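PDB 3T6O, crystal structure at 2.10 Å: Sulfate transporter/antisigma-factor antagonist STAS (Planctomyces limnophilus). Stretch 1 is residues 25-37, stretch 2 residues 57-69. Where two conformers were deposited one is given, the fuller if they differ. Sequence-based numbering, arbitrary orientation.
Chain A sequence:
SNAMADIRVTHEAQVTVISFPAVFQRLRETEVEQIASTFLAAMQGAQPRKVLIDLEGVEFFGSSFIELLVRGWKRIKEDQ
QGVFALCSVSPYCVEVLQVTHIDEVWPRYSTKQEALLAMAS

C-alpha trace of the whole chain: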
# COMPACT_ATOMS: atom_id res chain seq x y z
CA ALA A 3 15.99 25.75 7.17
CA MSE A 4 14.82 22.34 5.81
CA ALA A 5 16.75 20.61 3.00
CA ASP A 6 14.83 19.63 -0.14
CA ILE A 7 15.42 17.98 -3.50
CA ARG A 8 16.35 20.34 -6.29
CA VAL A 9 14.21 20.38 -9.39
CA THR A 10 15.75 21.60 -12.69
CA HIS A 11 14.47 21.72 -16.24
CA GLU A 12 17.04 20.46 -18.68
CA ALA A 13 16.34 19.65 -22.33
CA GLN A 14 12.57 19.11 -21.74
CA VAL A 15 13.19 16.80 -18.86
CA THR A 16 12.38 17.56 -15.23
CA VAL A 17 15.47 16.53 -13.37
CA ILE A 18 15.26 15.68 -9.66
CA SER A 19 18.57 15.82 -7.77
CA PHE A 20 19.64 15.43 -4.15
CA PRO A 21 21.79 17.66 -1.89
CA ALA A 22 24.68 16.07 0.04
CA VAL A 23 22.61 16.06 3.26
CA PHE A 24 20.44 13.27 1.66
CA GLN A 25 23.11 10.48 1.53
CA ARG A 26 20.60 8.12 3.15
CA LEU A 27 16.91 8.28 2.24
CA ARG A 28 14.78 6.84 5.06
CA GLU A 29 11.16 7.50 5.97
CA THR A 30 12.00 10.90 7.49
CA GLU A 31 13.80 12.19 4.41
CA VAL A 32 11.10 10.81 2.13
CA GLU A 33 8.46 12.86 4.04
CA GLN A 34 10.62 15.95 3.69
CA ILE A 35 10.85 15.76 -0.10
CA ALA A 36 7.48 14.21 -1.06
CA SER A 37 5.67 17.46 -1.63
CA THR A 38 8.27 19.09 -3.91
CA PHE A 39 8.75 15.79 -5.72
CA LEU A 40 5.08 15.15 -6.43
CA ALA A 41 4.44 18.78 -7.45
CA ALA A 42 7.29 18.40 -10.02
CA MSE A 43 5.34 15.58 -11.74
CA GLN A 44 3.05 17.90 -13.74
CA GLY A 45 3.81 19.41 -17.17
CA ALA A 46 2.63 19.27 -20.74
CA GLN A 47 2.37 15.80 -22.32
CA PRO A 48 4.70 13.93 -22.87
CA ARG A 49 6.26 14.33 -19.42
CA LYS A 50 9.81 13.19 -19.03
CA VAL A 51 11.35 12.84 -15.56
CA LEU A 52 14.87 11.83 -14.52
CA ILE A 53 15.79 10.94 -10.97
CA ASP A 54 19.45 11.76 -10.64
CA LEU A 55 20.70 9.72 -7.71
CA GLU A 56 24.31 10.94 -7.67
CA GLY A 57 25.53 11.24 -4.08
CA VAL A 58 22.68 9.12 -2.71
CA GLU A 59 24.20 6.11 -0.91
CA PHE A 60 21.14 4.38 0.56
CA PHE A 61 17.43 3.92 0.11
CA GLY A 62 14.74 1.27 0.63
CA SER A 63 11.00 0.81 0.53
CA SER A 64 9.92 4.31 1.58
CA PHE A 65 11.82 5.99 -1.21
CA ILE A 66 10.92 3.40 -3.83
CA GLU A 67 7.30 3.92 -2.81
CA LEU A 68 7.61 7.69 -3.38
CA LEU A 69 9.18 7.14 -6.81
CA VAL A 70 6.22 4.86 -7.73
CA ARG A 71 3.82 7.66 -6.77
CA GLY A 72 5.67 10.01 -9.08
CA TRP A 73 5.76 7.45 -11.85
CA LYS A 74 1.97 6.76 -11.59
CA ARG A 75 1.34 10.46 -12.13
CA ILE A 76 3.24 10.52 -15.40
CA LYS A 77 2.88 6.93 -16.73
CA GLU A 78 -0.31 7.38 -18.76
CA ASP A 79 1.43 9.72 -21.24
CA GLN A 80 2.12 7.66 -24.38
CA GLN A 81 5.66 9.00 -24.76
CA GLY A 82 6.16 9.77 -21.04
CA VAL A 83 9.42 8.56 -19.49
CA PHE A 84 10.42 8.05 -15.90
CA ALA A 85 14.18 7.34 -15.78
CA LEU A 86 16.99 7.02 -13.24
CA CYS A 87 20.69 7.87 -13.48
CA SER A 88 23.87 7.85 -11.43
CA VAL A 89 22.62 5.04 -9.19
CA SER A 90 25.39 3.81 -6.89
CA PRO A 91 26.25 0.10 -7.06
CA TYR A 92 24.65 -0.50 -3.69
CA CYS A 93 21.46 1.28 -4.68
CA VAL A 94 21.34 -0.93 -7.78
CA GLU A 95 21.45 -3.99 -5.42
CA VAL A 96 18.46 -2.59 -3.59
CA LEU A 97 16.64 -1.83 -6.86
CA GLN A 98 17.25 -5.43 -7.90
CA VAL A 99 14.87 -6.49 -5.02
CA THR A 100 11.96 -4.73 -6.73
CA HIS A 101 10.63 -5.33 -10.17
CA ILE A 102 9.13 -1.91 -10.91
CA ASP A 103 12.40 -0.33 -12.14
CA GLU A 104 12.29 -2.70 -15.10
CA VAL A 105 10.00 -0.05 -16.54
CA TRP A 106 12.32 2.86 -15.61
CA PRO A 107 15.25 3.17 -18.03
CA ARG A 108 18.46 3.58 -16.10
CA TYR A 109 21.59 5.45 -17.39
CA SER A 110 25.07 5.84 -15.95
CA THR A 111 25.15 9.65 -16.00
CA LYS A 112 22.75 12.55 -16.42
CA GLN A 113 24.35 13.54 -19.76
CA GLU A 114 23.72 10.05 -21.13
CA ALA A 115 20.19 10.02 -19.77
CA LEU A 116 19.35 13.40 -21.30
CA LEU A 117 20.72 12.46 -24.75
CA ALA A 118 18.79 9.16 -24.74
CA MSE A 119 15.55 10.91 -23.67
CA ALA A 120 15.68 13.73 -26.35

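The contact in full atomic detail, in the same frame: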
# COMPACT_ATOMS: atom_id res chain seq x y z
N GLN A 25 22.36 11.70 1.84
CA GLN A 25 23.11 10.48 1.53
C GLN A 25 22.23 9.24 1.71
O GLN A 25 22.28 8.29 0.96
CB GLN A 25 24.31 10.37 2.47
CG GLN A 25 25.39 11.40 2.23
CD GLN A 25 26.70 11.08 2.92
OE1 GLN A 25 27.68 10.71 2.28
NE2 GLN A 25 26.72 11.21 4.24
N ARG A 26 21.43 9.26 2.77
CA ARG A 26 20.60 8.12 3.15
C ARG A 26 19.14 8.52 3.22
O ARG A 26 18.77 9.33 4.05
CB ARG A 26 21.03 7.62 4.51
CG ARG A 26 22.45 7.05 4.56
CD ARG A 26 23.09 7.42 5.91
NE ARG A 26 23.96 6.39 6.51
CZ ARG A 26 25.15 6.02 6.03
NH1 ARG A 26 25.63 6.56 4.89
NH2 ARG A 26 25.86 5.10 6.68
N LEU A 27 18.33 7.97 2.32
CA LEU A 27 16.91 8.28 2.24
C LEU A 27 16.06 7.25 3.03
O LEU A 27 15.73 6.17 2.54
CB LEU A 27 16.46 8.34 0.78
CG LEU A 27 17.14 9.42 -0.08
CD1 LEU A 27 16.94 9.21 -1.58
CD2 LEU A 27 16.62 10.82 0.34
N ARG A 28 15.71 7.61 4.26
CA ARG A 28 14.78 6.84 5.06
C ARG A 28 13.40 7.51 5.04
O ARG A 28 13.17 8.49 4.30
CB ARG A 28 15.27 6.75 6.50
CG ARG A 28 16.73 6.34 6.64
CD ARG A 28 16.82 4.95 7.22
NE ARG A 28 17.69 4.90 8.39
CZ ARG A 28 17.26 4.57 9.61
NH1 ARG A 28 18.12 4.53 10.61
NH2 ARG A 28 15.98 4.28 9.81
N GLU A 29 12.51 6.99 5.87
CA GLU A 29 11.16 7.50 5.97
C GLU A 29 11.10 9.00 6.26
O GLU A 29 10.30 9.68 5.67
CB GLU A 29 10.42 6.70 7.04
CG GLU A 29 8.95 6.73 6.91
CD GLU A 29 8.26 5.94 8.03
OE1 GLU A 29 8.86 4.96 8.56
OE2 GLU A 29 7.14 6.32 8.38
N THR A 30 11.97 9.50 7.13
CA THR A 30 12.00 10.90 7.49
C THR A 30 12.36 11.80 6.33
O THR A 30 11.74 12.84 6.16
CB THR A 30 13.04 11.16 8.62
OG1 THR A 30 12.65 10.42 9.77
CG2 THR A 30 13.07 12.64 9.00
N GLU A 31 13.39 11.43 5.58
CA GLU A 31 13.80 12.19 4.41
C GLU A 31 12.75 12.12 3.31
O GLU A 31 12.49 13.13 2.60
CB GLU A 31 15.14 11.69 3.85
CG GLU A 31 16.35 11.96 4.79
CD GLU A 31 16.45 10.98 5.92
OE1 GLU A 31 15.80 9.90 5.87
OE2 GLU A 31 17.14 11.28 6.92
N VAL A 32 12.10 10.97 3.17
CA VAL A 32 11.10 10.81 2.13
C VAL A 32 9.93 11.76 2.42
O VAL A 32 9.44 12.41 1.50
CB VAL A 32 10.66 9.34 1.94
CG1 VAL A 32 9.44 9.26 1.06
CG2 VAL A 32 11.81 8.51 1.37
N GLU A 33 9.54 11.90 3.69
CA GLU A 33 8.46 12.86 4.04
C GLU A 33 8.88 14.27 3.73
O GLU A 33 8.04 15.09 3.36
CB GLU A 33 8.05 12.89 5.51
CG GLU A 33 6.85 13.95 5.82
CD GLU A 33 7.27 15.40 6.24
OE1 GLU A 33 8.43 15.60 6.67
OE2 GLU A 33 6.42 16.35 6.16
N GLN A 34 10.15 14.58 3.91
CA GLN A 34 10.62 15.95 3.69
C GLN A 34 10.51 16.35 2.24
O GLN A 34 10.26 17.49 1.96
CB GLN A 34 12.09 16.14 4.09
CG GLN A 34 12.38 16.24 5.57
CD GLN A 34 13.91 16.37 5.80
OE1 GLN A 34 14.56 17.31 5.31
NE2 GLN A 34 14.48 15.41 6.51
N ILE A 35 10.70 15.42 1.32
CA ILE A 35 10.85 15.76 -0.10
C ILE A 35 9.60 15.45 -0.92
O ILE A 35 9.53 15.83 -2.09
CB ILE A 35 12.05 15.03 -0.73
CG1 ILE A 35 11.81 13.52 -0.86
CG2 ILE A 35 13.33 15.32 0.06
CD1 ILE A 35 12.99 12.74 -1.52
N ALA A 36 8.62 14.78 -0.31
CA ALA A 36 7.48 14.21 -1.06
C ALA A 36 6.70 15.26 -1.79
O ALA A 36 6.39 15.10 -2.98
CB ALA A 36 6.54 13.43 -0.12
N SER A 37 6.46 16.36 -1.10
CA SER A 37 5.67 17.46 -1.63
C SER A 37 6.30 18.16 -2.86
O SER A 37 5.66 18.35 -3.90
CB SER A 37 5.37 18.44 -0.49
OG SER A 37 4.77 19.58 -1.00
N GLY A 57 25.31 10.84 -5.47
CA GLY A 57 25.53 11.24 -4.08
C GLY A 57 24.66 10.47 -3.08
O GLY A 57 24.98 10.43 -1.89
N VAL A 58 23.55 9.89 -3.56
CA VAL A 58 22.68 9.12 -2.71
C VAL A 58 23.32 7.75 -2.47
O VAL A 58 23.63 7.04 -3.41
CB VAL A 58 21.30 8.92 -3.33
CG1 VAL A 58 20.42 8.00 -2.39
CG2 VAL A 58 20.53 10.29 -3.53
N GLU A 59 23.53 7.38 -1.22
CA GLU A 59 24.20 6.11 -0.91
C GLU A 59 23.26 4.99 -0.43
O GLU A 59 23.63 3.79 -0.49
CB GLU A 59 25.32 6.35 0.09
CG GLU A 59 26.40 7.38 -0.43
CD GLU A 59 27.26 6.92 -1.68
OE1 GLU A 59 27.60 5.70 -1.81
OE2 GLU A 59 27.65 7.81 -2.51
N PHE A 60 22.09 5.37 0.07
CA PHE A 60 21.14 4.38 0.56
C PHE A 60 19.70 4.80 0.38
O PHE A 60 19.34 5.98 0.63
CB PHE A 60 21.34 4.12 2.04
CG PHE A 60 20.32 3.19 2.60
CD1 PHE A 60 19.10 3.67 3.04
CD2 PHE A 60 20.54 1.82 2.60
CE1 PHE A 60 18.13 2.80 3.51
CE2 PHE A 60 19.60 0.96 3.09
CZ PHE A 60 18.39 1.44 3.56
N PHE A 61 18.89 3.83 -0.03
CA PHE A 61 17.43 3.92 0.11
C PHE A 61 16.80 2.53 0.16
O PHE A 61 17.48 1.52 -0.06
CB PHE A 61 16.82 4.78 -1.01
CG PHE A 61 17.09 4.28 -2.39
CD1 PHE A 61 16.35 3.24 -2.91
CD2 PHE A 61 18.02 4.89 -3.18
CE1 PHE A 61 16.56 2.80 -4.19
CE2 PHE A 61 18.23 4.48 -4.47
CZ PHE A 61 17.51 3.43 -4.98
N GLY A 62 15.51 2.50 0.52
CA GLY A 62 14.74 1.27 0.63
C GLY A 62 13.30 1.48 0.23
O GLY A 62 13.02 2.21 -0.71
N SER A 63 12.38 0.85 0.96
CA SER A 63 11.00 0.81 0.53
C SER A 63 10.33 2.17 0.51
O SER A 63 9.53 2.42 -0.38
CB SER A 63 10.18 -0.15 1.38
OG SER A 63 10.34 0.19 2.75
N SER A 64 10.63 3.02 1.48
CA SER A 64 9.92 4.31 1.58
C SER A 64 10.20 5.16 0.35
O SER A 64 9.30 5.76 -0.21
CB SER A 64 10.41 5.14 2.76
OG SER A 64 10.21 4.47 3.94
N PHE A 65 11.46 5.20 -0.06
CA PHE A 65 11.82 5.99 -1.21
C PHE A 65 11.34 5.36 -2.50
O PHE A 65 10.87 6.07 -3.38
CB PHE A 65 13.31 6.20 -1.24
CG PHE A 65 13.77 7.07 -2.39
CD1 PHE A 65 13.37 8.39 -2.50
CD2 PHE A 65 14.59 6.55 -3.37
CE1 PHE A 65 13.83 9.19 -3.57
CE2 PHE A 65 15.05 7.33 -4.43
CZ PHE A 65 14.67 8.66 -4.52
N ILE A 66 11.41 4.04 -2.62
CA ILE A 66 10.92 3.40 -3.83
C ILE A 66 9.43 3.66 -3.97
O ILE A 66 8.94 3.89 -5.07
CB ILE A 66 11.20 1.88 -3.87
CG1 ILE A 66 12.71 1.64 -3.99
CG2 ILE A 66 10.52 1.24 -5.08
CD1 ILE A 66 13.06 0.15 -4.10
N GLU A 67 8.71 3.60 -2.85
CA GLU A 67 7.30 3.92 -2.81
C GLU A 67 7.01 5.35 -3.31
O GLU A 67 6.10 5.55 -4.11
CB GLU A 67 6.74 3.78 -1.39
CG GLU A 67 6.46 2.39 -0.99
CD GLU A 67 6.04 2.27 0.49
OE1 GLU A 67 5.81 3.33 1.17
OE2 GLU A 67 5.96 1.10 0.94
N LEU A 68 7.79 6.31 -2.84
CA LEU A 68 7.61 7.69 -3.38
C LEU A 68 7.80 7.75 -4.88
O LEU A 68 7.02 8.36 -5.59
CB LEU A 68 8.58 8.68 -2.74
CG LEU A 68 8.41 10.17 -3.14
CD1 LEU A 68 6.99 10.70 -2.87
CD2 LEU A 68 9.44 10.97 -2.37
N LEU A 69 8.88 7.13 -5.37
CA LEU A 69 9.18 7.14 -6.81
C LEU A 69 7.99 6.57 -7.63
O LEU A 69 7.63 7.10 -8.71
CB LEU A 69 10.47 6.40 -7.08
CG LEU A 69 11.86 6.98 -6.68
CD1 LEU A 69 13.00 6.13 -7.26
CD2 LEU A 69 12.05 8.39 -7.10
O HOH W 1 13.84 4.50 1.72

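Where two strand-to-helix segments of one chain run side by side, backbone hydrogen bonds commonly set the register and side chains then fill the space beyond it. The STAS protein 3T6O offers a compact example. The carbonyl of Gln25 accepts two hydrogen bonds, from Glu59 N to Gln25 O at 2.7 Å and from Phe60 N to Gln25 O at 3.1 Å. The chain then returns the favour: Leu27 N donates to Phe60 O at 2.8 Å, and its N-H...O angle of 173° is nearly linear. Phe60 is thus bonded on both its N and its O to residues flanking Arg26, the signature of a parallel bridge, and Arg26 CA adds a CA-H...O contact of 3.5 Å to Phe60 O.

One residue further on, direct pairing gives way to water. Leu27 O lies 4.2 Å from Gly62 N, too far for a hydrogen bond, and a single water spans the gap. It donates to Leu27 O (2.7 Å from the water O) and accepts from Gly62 N (2.9 Å) and Phe65 N (3.1 Å), joining the Leu27 carbonyl to Gly62, the N-cap of helix 63-69, and to Phe65 in its first turn.

Beyond these polar contacts, the buried side chain of Leu27 packs against the second stretch. Leu27 CD1 sits 3.6 Å from the centroid of the Phe65 ring, only 6° off the ring normal, a CH-pi contact over the face, and Leu27 CD1 is also 3.8 Å from Val58 CG1. Val32 meets Phe65 differently: Val32 CG2 lies at the ring's edge, 3.8 Å from Phe65 CB.

The helices, inclined by 23° with axes 8.9 Å apart at closest approach, continue the packing. Leu68 CD2 lies 3.8 Å from both Val32 CG1 and Ile35 CG1, and Leu68 CD1 is 3.9 Å from Ala36 CB, so its CD2 packs against Val32 and Ile35 and its CD1 lies nearest Ala36, residues three and one apart along the facing helix.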